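PDB 7ABB: SalCYP truncation from Salinispora tropica, which is a cytochrome P450-type heme protein that holds a heme c in its predominantly helical fold. Local coordinates for residues A[138-143]-A[152-157]; A[158-163]-A[231-236]. All coordinates share one frame; numbering follows the deposited sequence.

Contact 1 (A[138-143]-A[152-157]); sequences YVLENL and ADLDHL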
# COMPACT_ATOMS: atom_id res chain seq x y z
N TYR A 138 2.20 -12.90 7.37
CA TYR A 138 1.63 -13.40 6.12
C TYR A 138 2.10 -12.57 4.94
O TYR A 138 2.66 -13.10 3.97
CB TYR A 138 0.11 -13.35 6.23
CG TYR A 138 -0.68 -13.50 4.96
CD1 TYR A 138 -0.77 -14.73 4.32
CD2 TYR A 138 -1.34 -12.42 4.40
CE1 TYR A 138 -1.52 -14.86 3.16
CE2 TYR A 138 -2.08 -12.55 3.27
CZ TYR A 138 -2.20 -13.75 2.67
OH TYR A 138 -2.96 -13.85 1.54
N VAL A 139 1.89 -11.26 5.00
CA VAL A 139 2.24 -10.38 3.90
C VAL A 139 3.74 -10.38 3.67
O VAL A 139 4.20 -10.38 2.52
CB VAL A 139 1.70 -8.97 4.17
CG1 VAL A 139 2.25 -7.97 3.16
CG2 VAL A 139 0.18 -8.98 4.11
N LEU A 140 4.53 -10.33 4.74
CA LEU A 140 5.98 -10.32 4.56
C LEU A 140 6.47 -11.63 3.95
O LEU A 140 7.35 -11.61 3.08
CB LEU A 140 6.67 -10.06 5.89
CG LEU A 140 8.20 -10.07 5.87
CD1 LEU A 140 8.77 -9.07 4.87
CD2 LEU A 140 8.71 -9.80 7.29
N GLU A 141 5.93 -12.77 4.38
CA GLU A 141 6.28 -14.04 3.74
C GLU A 141 6.01 -13.97 2.24
O GLU A 141 6.85 -14.36 1.42
CB GLU A 141 5.51 -15.20 4.37
CG GLU A 141 5.74 -16.54 3.67
CD GLU A 141 5.11 -17.74 4.36
OE1 GLU A 141 4.89 -17.69 5.60
OE2 GLU A 141 4.82 -18.71 3.64
N ASN A 142 4.83 -13.48 1.87
CA ASN A 142 4.47 -13.37 0.46
C ASN A 142 5.43 -12.43 -0.28
O ASN A 142 5.81 -12.70 -1.42
CB ASN A 142 3.04 -12.83 0.31
CG ASN A 142 2.01 -13.75 0.90
OD1 ASN A 142 2.15 -14.97 0.89
ND2 ASN A 142 0.93 -13.14 1.40
N LEU A 143 5.80 -11.31 0.34
CA LEU A 143 6.74 -10.37 -0.29
C LEU A 143 8.08 -11.05 -0.54
O LEU A 143 8.65 -10.95 -1.63
CB LEU A 143 6.95 -9.15 0.61
CG LEU A 143 7.88 -8.06 0.07
CD1 LEU A 143 7.35 -7.46 -1.20
CD2 LEU A 143 8.11 -6.98 1.11
N ALA A 152 13.90 -18.34 5.50
CA ALA A 152 14.50 -18.46 6.81
C ALA A 152 14.74 -17.11 7.47
O ALA A 152 14.89 -17.05 8.70
CB ALA A 152 15.82 -19.23 6.72
N ASP A 153 14.77 -16.01 6.70
CA ASP A 153 15.05 -14.69 7.25
C ASP A 153 13.79 -13.95 7.69
O ASP A 153 13.89 -12.78 8.07
CB ASP A 153 15.78 -13.82 6.21
CG ASP A 153 17.10 -14.42 5.76
OD1 ASP A 153 17.73 -15.20 6.52
OD2 ASP A 153 17.53 -14.09 4.63
N LEU A 154 12.63 -14.61 7.67
CA LEU A 154 11.38 -13.90 7.95
C LEU A 154 11.38 -13.27 9.34
O LEU A 154 10.97 -12.11 9.50
CB LEU A 154 10.20 -14.87 7.81
CG LEU A 154 8.80 -14.23 7.90
CD1 LEU A 154 7.80 -15.11 7.20
CD2 LEU A 154 8.37 -13.98 9.34
N ASP A 155 11.78 -14.02 10.36
CA ASP A 155 11.75 -13.46 11.71
C ASP A 155 12.65 -12.24 11.80
O ASP A 155 12.29 -11.24 12.44
CB ASP A 155 12.17 -14.52 12.73
CG ASP A 155 11.13 -15.63 12.89
OD1 ASP A 155 9.92 -15.37 12.73
OD2 ASP A 155 11.53 -16.78 13.19
N HIS A 156 13.81 -12.27 11.13
CA HIS A 156 14.70 -11.12 11.14
C HIS A 156 14.05 -9.92 10.48
O HIS A 156 14.04 -8.81 11.03
CB HIS A 156 16.01 -11.49 10.43
CG HIS A 156 17.05 -10.42 10.48
ND1 HIS A 156 17.40 -9.66 9.38
CD2 HIS A 156 17.84 -10.00 11.50
CE1 HIS A 156 18.36 -8.82 9.72
NE2 HIS A 156 18.64 -8.99 11.00
N LEU A 157 13.48 -10.12 9.29
CA LEU A 157 12.88 -9.02 8.57
C LEU A 157 11.61 -8.53 9.26
O LEU A 157 11.32 -7.33 9.24
CB LEU A 157 12.57 -9.44 7.13
CG LEU A 157 13.78 -9.73 6.23
CD1 LEU A 157 13.28 -10.03 4.84
CD2 LEU A 157 14.76 -8.58 6.25
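L140 pushes its CD2 methyl against the backbone and CB of L157, ending 3.7 Å from the L157 carbonyl carbon, and the two leucine side chains cross at about a right angle. With CG of L140 set anti to the backbone N (chi1 178°), the branch is placed so that CD2 lies against L157. The same CD2 also comes within 3.9 Å of L154 O. A compact branched side chain suits this place because a single methyl can rest both on L154 O and on the backbone of L157, three residues on. L157 itself offers mainly its CB, 3.9 Å from L140 CD2.

L154 makes the second half of the contact. Its CD1 methyl reaches across to E141, where it lies 3.6 Å from CB and 3.9 Å from CA; leucine fits here because its branch is long enough to touch the flank of the facing helix. The CA atoms of E141 and L154 stand only 6.6 Å apart, the nearest pair of the two segments. In the mainly helical part of the P450 fold, 130-147 and 154-165 probably correspond to the helices usually lettered E and F, joined here by a short connection. E141 is amphipathic in use: its CB takes the leucine methyl, while the extended chain carries the carboxylate off to salt bridges with R118 and R117 of helix 108-120, a double pairing that would favour the charged form. L140 also touches V237, in the loop ahead of helix 238-253, while Y138, whose CB points away from 152-157, packs against helices 108-120, 238-253 and 345-362.

Contact 2 (A[158-163]-A[231-236]); sequences LAINVA and VLFLAG. With HEC (heme c), chain B.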
# COMPACT_ATOMS: atom_id res chain seq x y z
N LEU A 158 10.86 -9.44 9.89
CA LEU A 158 9.68 -9.00 10.62
C LEU A 158 10.08 -8.06 11.76
O LEU A 158 9.40 -7.06 12.01
CB LEU A 158 8.92 -10.21 11.16
CG LEU A 158 7.56 -9.95 11.79
CD1 LEU A 158 6.57 -9.50 10.76
CD2 LEU A 158 7.05 -11.21 12.44
N ALA A 159 11.19 -8.37 12.44
CA ALA A 159 11.67 -7.53 13.52
C ALA A 159 12.06 -6.15 13.02
O ALA A 159 11.82 -5.14 13.69
CB ALA A 159 12.86 -8.21 14.21
N ILE A 160 12.69 -6.08 11.84
CA ILE A 160 13.02 -4.78 11.25
C ILE A 160 11.74 -3.99 10.98
O ILE A 160 11.62 -2.82 11.34
CB ILE A 160 13.85 -4.97 9.97
CG1 ILE A 160 15.21 -5.57 10.33
CG2 ILE A 160 14.01 -3.63 9.25
CD1 ILE A 160 16.11 -5.86 9.12
N ASN A 161 10.77 -4.65 10.34
CA ASN A 161 9.53 -3.97 9.97
C ASN A 161 8.81 -3.43 11.20
O ASN A 161 8.34 -2.29 11.21
CB ASN A 161 8.64 -4.94 9.20
CG ASN A 161 7.29 -4.35 8.87
OD1 ASN A 161 6.43 -4.25 9.74
ND2 ASN A 161 7.10 -3.98 7.62
N VAL A 162 8.72 -4.24 12.26
CA VAL A 162 8.02 -3.82 13.47
C VAL A 162 8.74 -2.64 14.13
O VAL A 162 8.10 -1.69 14.60
CB VAL A 162 7.89 -5.01 14.44
CG1 VAL A 162 7.45 -4.55 15.83
CG2 VAL A 162 6.92 -6.04 13.86
N ALA A 163 10.07 -2.69 14.19
CA ALA A 163 10.81 -1.57 14.77
C ALA A 163 10.56 -0.28 14.00
O ALA A 163 10.50 0.80 14.58
CB ALA A 163 12.30 -1.90 14.80
N VAL A 231 13.40 -0.23 -1.40
CA VAL A 231 12.06 0.29 -1.69
C VAL A 231 11.03 -0.82 -1.68
O VAL A 231 9.92 -0.67 -1.14
CB VAL A 231 12.07 1.03 -3.05
CG1 VAL A 231 10.66 1.29 -3.53
CG2 VAL A 231 12.85 2.31 -2.93
N LEU A 232 11.37 -1.98 -2.26
CA LEU A 232 10.43 -3.09 -2.26
C LEU A 232 10.08 -3.50 -0.84
O LEU A 232 8.91 -3.79 -0.55
CB LEU A 232 11.03 -4.27 -3.03
CG LEU A 232 11.10 -4.02 -4.53
CD1 LEU A 232 11.82 -5.15 -5.21
CD2 LEU A 232 9.73 -3.89 -5.15
N PHE A 233 11.07 -3.54 0.06
CA PHE A 233 10.77 -3.88 1.44
C PHE A 233 9.86 -2.84 2.08
O PHE A 233 8.89 -3.18 2.76
CB PHE A 233 12.06 -4.01 2.25
CG PHE A 233 11.83 -4.38 3.69
CD1 PHE A 233 11.72 -5.70 4.05
CD2 PHE A 233 11.74 -3.41 4.67
CE1 PHE A 233 11.50 -6.05 5.38
CE2 PHE A 233 11.53 -3.77 6.01
CZ PHE A 233 11.42 -5.07 6.35
N LEU A 234 10.18 -1.56 1.88
CA LEU A 234 9.44 -0.50 2.56
C LEU A 234 8.03 -0.33 2.00
O LEU A 234 7.13 0.10 2.73
CB LEU A 234 10.22 0.82 2.45
CG LEU A 234 11.53 0.87 3.24
CD1 LEU A 234 12.26 2.17 2.92
CD2 LEU A 234 11.31 0.76 4.73
N ALA A 235 7.83 -0.64 0.71
CA ALA A 235 6.54 -0.50 0.05
C ALA A 235 5.65 -1.73 0.19
O ALA A 235 4.42 -1.61 0.11
CB ALA A 235 6.74 -0.23 -1.44
N GLY A 236 6.23 -2.91 0.39
CA GLY A 236 5.51 -4.14 0.16
C GLY A 236 4.81 -4.79 1.34
O GLY A 236 4.27 -5.88 1.13
FE HEC B . 2.57 0.12 -3.85
CHA HEC B . 3.89 2.79 -5.56
CHB HEC B . -0.12 2.07 -3.01
CHC HEC B . 1.21 -2.54 -2.16
CHD HEC B . 5.40 -1.69 -4.37
NA HEC B . 2.02 2.03 -4.20
C1A HEC B . 2.67 2.98 -4.98
C2A HEC B . 1.91 4.21 -5.06
C3A HEC B . 0.79 3.98 -4.35
C4A HEC B . 0.85 2.65 -3.81
CMA HEC B . -0.37 4.95 -4.09
CAA HEC B . 2.29 5.51 -5.86
CBA HEC B . 3.14 6.50 -5.07
CGA HEC B . 3.41 7.73 -5.91
O1A HEC B . 4.19 8.56 -5.41
O2A HEC B . 2.83 7.84 -7.03
NB HEC B . 0.91 -0.16 -2.75
C1B HEC B . -0.11 0.75 -2.55
C2B HEC B . -1.15 0.10 -1.82
C3B HEC B . -0.79 -1.18 -1.62
C4B HEC B . 0.51 -1.36 -2.17
CMB HEC B . -2.45 0.84 -1.44
CAB HEC B . -1.44 -2.34 -0.91
CBB HEC B . -2.90 -2.20 -0.61
NC HEC B . 3.21 -1.75 -3.34
C1C HEC B . 2.45 -2.71 -2.72
C2C HEC B . 3.18 -3.95 -2.72
C3C HEC B . 4.36 -3.74 -3.35
C4C HEC B . 4.39 -2.35 -3.72
CMC HEC B . 2.64 -5.25 -2.13
CAC HEC B . 5.55 -4.69 -3.61
CBC HEC B . 5.33 -6.20 -3.57
ND HEC B . 4.30 0.50 -4.76
C1D HEC B . 5.34 -0.43 -4.86
C2D HEC B . 6.40 0.18 -5.61
C3D HEC B . 5.97 1.55 -5.98
C4D HEC B . 4.63 1.66 -5.43
CMD HEC B . 7.74 -0.49 -5.93
CAD HEC B . 6.75 2.61 -6.78
CBD HEC B . 6.37 2.46 -8.23
CGD HEC B . 7.03 3.54 -9.06
O1D HEC B . 7.07 3.41 -10.30
O2D HEC B . 7.51 4.52 -8.45
O HOH W 1 8.16 -2.96 5.43
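The F233 ring receives I160 and N161 obliquely at its outer end: I160 CG2 lies 4.1 Å from CE2, and N161 CB 4.0 Å from CZ. The other flat group, the heme c macrocycle, has A235 over one face, with CB 3.5 Å from the heme meso carbon CHD, while L232 CD2 reaches its methyl CMD at the rim. In P450 terms, helices 222-235 and 238-253 are probably the broken halves of the long helix lettered I, which runs over the heme, and helix 154-165, probably the F helix, packs on its outer side. A large rigid ring suits F233 because it has to bridge well-separated backbones, the nearest CA atoms, of N161 and L234, being 8.2 Å apart. A chi1 of -179° swings the ring out to helix 154-165; L157 and L186 also touch it. Isoleucine suits I160, whose branched, buried side chain meets the ring through CG2 and also packs on A185 and L186. A235 is well placed as an alanine, since a single methyl lets the backbone come close to the porphyrin. N161 serves two roles, giving CB to the ring and its amide to polar partners: ND2 bonds to D238 OD1. The same nitrogen makes a short but weak 2.6 Å bond to a water, which in turn donates to F233 O at 2.8 Å.

Overall arrangement
Contacts 1 and 2 follow each other along helix 154-165, their centres about 9 Å apart, and they touch each other. L140 CD2 of contact 1 extends to L158 N at 3.4 Å, and L157 O lies 3.7 Å from F233 CZ, so the peptide between L157 and L158 is touched by L140 at its nitrogen and by F233 at its oxygen. The segments 138-143 and 231-236 also meet directly, V139 CG1 being 3.5 Å from G236 O and L143 CD2 3.7 Å from L232 O. Contact 2 reaches the heme pocket through A235 and G236; contact 1 lies farther out, with the L140 side chain about 10 Å from the heme, although L143 touches it.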